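Local coordinates for protein IAA acetyltransferase (Bacillus cereus ATCC 14579, PDB 1Y9K) that probably transfers an acetyl group to an amine, as an N-acetyltransferase of the GNAT family, at residues A[124-129]-A[143-148]. Residues are numbered along the deposited sequence; the frame is centred on the assembly and turned at random. Where two conformers were deposited one is given.
Sequences DFDYFS and CRDMIR
The antiparallel pairing of strands 119-124 and 141-152 in a GNAT fold ends here at a type II turn, Asp124 to Tyr127, that leads into the short helix 127-131. Asp124 and Met146 form the closing hydrogen-bonded pair: Asp124 N gives its hydrogen to Met146 O (2.8 Å), and Met146 N returns one to Asp124 O (2.9 Å), both bonds in the carbonyl planes. Beyond this pair the next bond to the turn comes from a side chain. Asp145 reaches across, and its OD1 accepts the Asp126 N-H at 2.8 Å through its anti lone pair, almost straight at 170°, and also lies at the edge of the Phe125 ring. The side-chain oxygen OD1 of Asn104 accepts the N-H groups of both Arg144 and Asp145. One weak bond, Phe128 N to Arg144 O (3.3 Å), ties the first helical turn to the incoming chain.

On the helix side of the turn, the Phe128 ring has Cys143 SG over the centre of one face, a sulfur-aromatic contact 3.6 Å from the centroid, and Tyr127 CD2 over the other. Met146, a selenomethionine, starts with CG anti to its backbone N (chi1 -167°) and then bends at chi2 and chi3, which brings SE to 3.6 Å from Phe128 CZ and lays CE over one face of the Tyr127 ring, a CH-pi contact 4.0 Å from the centroid within a Met-aromatic pair. Asp124 OD2 meets the Arg148 chain at CD, the opposite charges near each other but not salt-bridged; Arg148 NH1 is salt-bridged to Glu63.

With Asp126 OD1 4.4 Å from Asp145 OD1, the two carboxylates would repel if both are charged, and the nearly straight bond from Asp126 N probably favours the ionised form of Asp145.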
loop_
_atom_site.group_PDB
_atom_site.type_symbol
_atom_site.label_atom_id
_atom_site.label_comp_id
_atom_site.label_asym_id
_atom_site.label_seq_id
_atom_site.Cartn_x
_atom_site.Cartn_y
_atom_site.Cartn_z
ATOM N N ASP A 124 -3.005 6.790 -14.072
ATOM C CA ASP A 124 -3.273 5.677 -14.988
ATOM C C ASP A 124 -4.784 5.572 -15.169
ATOM O O ASP A 124 -5.485 5.091 -14.273
ATOM C CB ASP A 124 -2.756 4.323 -14.464
ATOM C CG ASP A 124 -1.244 4.258 -14.330
ATOM O OD1 ASP A 124 -0.513 5.024 -15.015
ATOM O OD2 ASP A 124 -0.777 3.394 -13.538
ATOM N N PHE A 125 -5.281 6.008 -16.324
ATOM C CA PHE A 125 -6.715 5.993 -16.601
ATOM C C PHE A 125 -7.263 4.585 -16.808
ATOM O O PHE A 125 -6.652 3.772 -17.491
ATOM C CB PHE A 125 -7.053 6.885 -17.805
ATOM C CG PHE A 125 -6.828 8.342 -17.551
ATOM C CD1 PHE A 125 -5.719 8.993 -18.093
ATOM C CD2 PHE A 125 -7.715 9.071 -16.748
ATOM C CE1 PHE A 125 -5.499 10.354 -17.846
ATOM C CE2 PHE A 125 -7.500 10.427 -16.491
ATOM C CZ PHE A 125 -6.391 11.071 -17.045
ATOM N N ASP A 126 -8.422 4.319 -16.212
ATOM C CA ASP A 126 -9.156 3.059 -16.380
ATOM C C ASP A 126 -8.421 1.845 -15.805
ATOM O O ASP A 126 -8.720 0.705 -16.161
ATOM C CB ASP A 126 -9.529 2.819 -17.852
ATOM C CG ASP A 126 -10.509 3.850 -18.385
ATOM O OD1 ASP A 126 -11.550 4.098 -17.726
ATOM O OD2 ASP A 126 -10.239 4.403 -19.477
ATOM N N TYR A 127 -7.473 2.096 -14.911
ATOM C CA TYR A 127 -6.663 1.041 -14.327
ATOM C C TYR A 127 -7.528 -0.061 -13.721
ATOM O O TYR A 127 -7.311 -1.251 -13.983
ATOM C CB TYR A 127 -5.731 1.624 -13.262
ATOM C CG TYR A 127 -4.878 0.593 -12.562
ATOM C CD1 TYR A 127 -3.568 0.328 -12.990
ATOM C CD2 TYR A 127 -5.374 -0.126 -11.471
ATOM C CE1 TYR A 127 -2.777 -0.633 -12.339
ATOM C CE2 TYR A 127 -4.596 -1.084 -10.823
ATOM C CZ TYR A 127 -3.304 -1.327 -11.259
ATOM O OH TYR A 127 -2.546 -2.270 -10.601
ATOM N N PHE A 128 -8.510 0.345 -12.921
ATOM C CA PHE A 128 -9.291 -0.597 -12.130
ATOM C C PHE A 128 -10.270 -1.384 -12.967
ATOM O O PHE A 128 -10.422 -2.588 -12.771
ATOM C CB PHE A 128 -9.983 0.120 -10.981
ATOM C CG PHE A 128 -9.030 0.602 -9.948
ATOM C CD1 PHE A 128 -8.481 1.876 -10.039
ATOM C CD2 PHE A 128 -8.638 -0.240 -8.902
ATOM C CE1 PHE A 128 -7.571 2.318 -9.092
ATOM C CE2 PHE A 128 -7.725 0.189 -7.944
ATOM C CZ PHE A 128 -7.189 1.469 -8.034
ATOM N N SER A 129 -10.911 -0.699 -13.912
ATOM C CA SER A 129 -11.817 -1.327 -14.867
ATOM C C SER A 129 -11.095 -2.451 -15.603
ATOM O O SER A 129 -11.683 -3.492 -15.899
ATOM C CB SER A 129 -12.316 -0.278 -15.872
ATOM O OG SER A 129 -12.439 1.003 -15.256
ATOM N N CYS A 143 -14.230 4.053 -8.346
ATOM C CA CYS A 143 -12.790 3.890 -8.351
ATOM C C CYS A 143 -12.408 3.394 -9.725
ATOM O O CYS A 143 -12.492 2.200 -10.018
ATOM C CB CYS A 143 -12.387 2.879 -7.292
ATOM S SG CYS A 143 -10.633 2.789 -7.027
ATOM N N ARG A 144 -11.968 4.330 -10.555
ATOM C CA ARG A 144 -11.795 4.116 -11.981
ATOM C C ARG A 144 -10.322 4.208 -12.391
ATOM O O ARG A 144 -9.826 3.399 -13.163
ATOM C CB ARG A 144 -12.633 5.177 -12.700
ATOM C CG ARG A 144 -12.579 5.223 -14.212
ATOM C CD ARG A 144 -13.432 6.397 -14.695
ATOM N NE ARG A 144 -14.738 6.398 -14.037
ATOM C CZ ARG A 144 -15.566 7.441 -13.949
ATOM N NH1 ARG A 144 -15.253 8.621 -14.482
ATOM N NH2 ARG A 144 -16.724 7.291 -13.312
ATOM N N ASP A 145 -9.630 5.206 -11.855
ATOM C CA ASP A 145 -8.269 5.542 -12.264
ATOM C C ASP A 145 -7.297 5.409 -11.096
ATOM O O ASP A 145 -7.680 5.657 -9.949
ATOM C CB ASP A 145 -8.235 6.988 -12.770
ATOM C CG ASP A 145 -9.298 7.274 -13.815
ATOM O OD1 ASP A 145 -9.426 6.482 -14.766
ATOM O OD2 ASP A 145 -9.997 8.301 -13.702
HETATM N N MSE A 146 -6.051 5.029 -11.384
HETATM C CA MSE A 146 -5.001 5.001 -10.364
HETATM C C MSE A 146 -4.254 6.330 -10.343
HETATM O O MSE A 146 -3.626 6.734 -11.326
HETATM C CB MSE A 146 -4.031 3.828 -10.589
HETATM C CG MSE A 146 -3.074 3.512 -9.428
HETATM SE SE MSE A 146 -3.876 2.803 -7.947
HETATM C CE MSE A 146 -3.528 1.059 -8.200
ATOM N N ILE A 147 -4.350 7.023 -9.219
ATOM C CA ILE A 147 -3.552 8.221 -8.995
ATOM C C ILE A 147 -2.171 7.784 -8.505
ATOM O O ILE A 147 -2.054 6.988 -7.561
ATOM C CB ILE A 147 -4.228 9.200 -7.975
ATOM C CG1 ILE A 147 -5.687 9.518 -8.364
ATOM C CG2 ILE A 147 -3.397 10.465 -7.789
ATOM C CD1 ILE A 147 -5.926 9.929 -9.797
ATOM N N ARG A 148 -1.134 8.299 -9.158
ATOM C CA ARG A 148 0.246 7.895 -8.898
ATOM C C ARG A 148 0.932 8.987 -8.089
ATOM O O ARG A 148 0.844 10.181 -8.427
ATOM C CB ARG A 148 1.007 7.670 -10.214
ATOM C CG ARG A 148 0.348 6.704 -11.210
ATOM C CD ARG A 148 0.515 5.267 -10.760
ATOM N NE ARG A 148 1.920 4.850 -10.810
ATOM C CZ ARG A 148 2.434 3.821 -10.135
ATOM N NH1 ARG A 148 1.653 3.085 -9.340
ATOM N NH2 ARG A 148 3.736 3.526 -10.258
#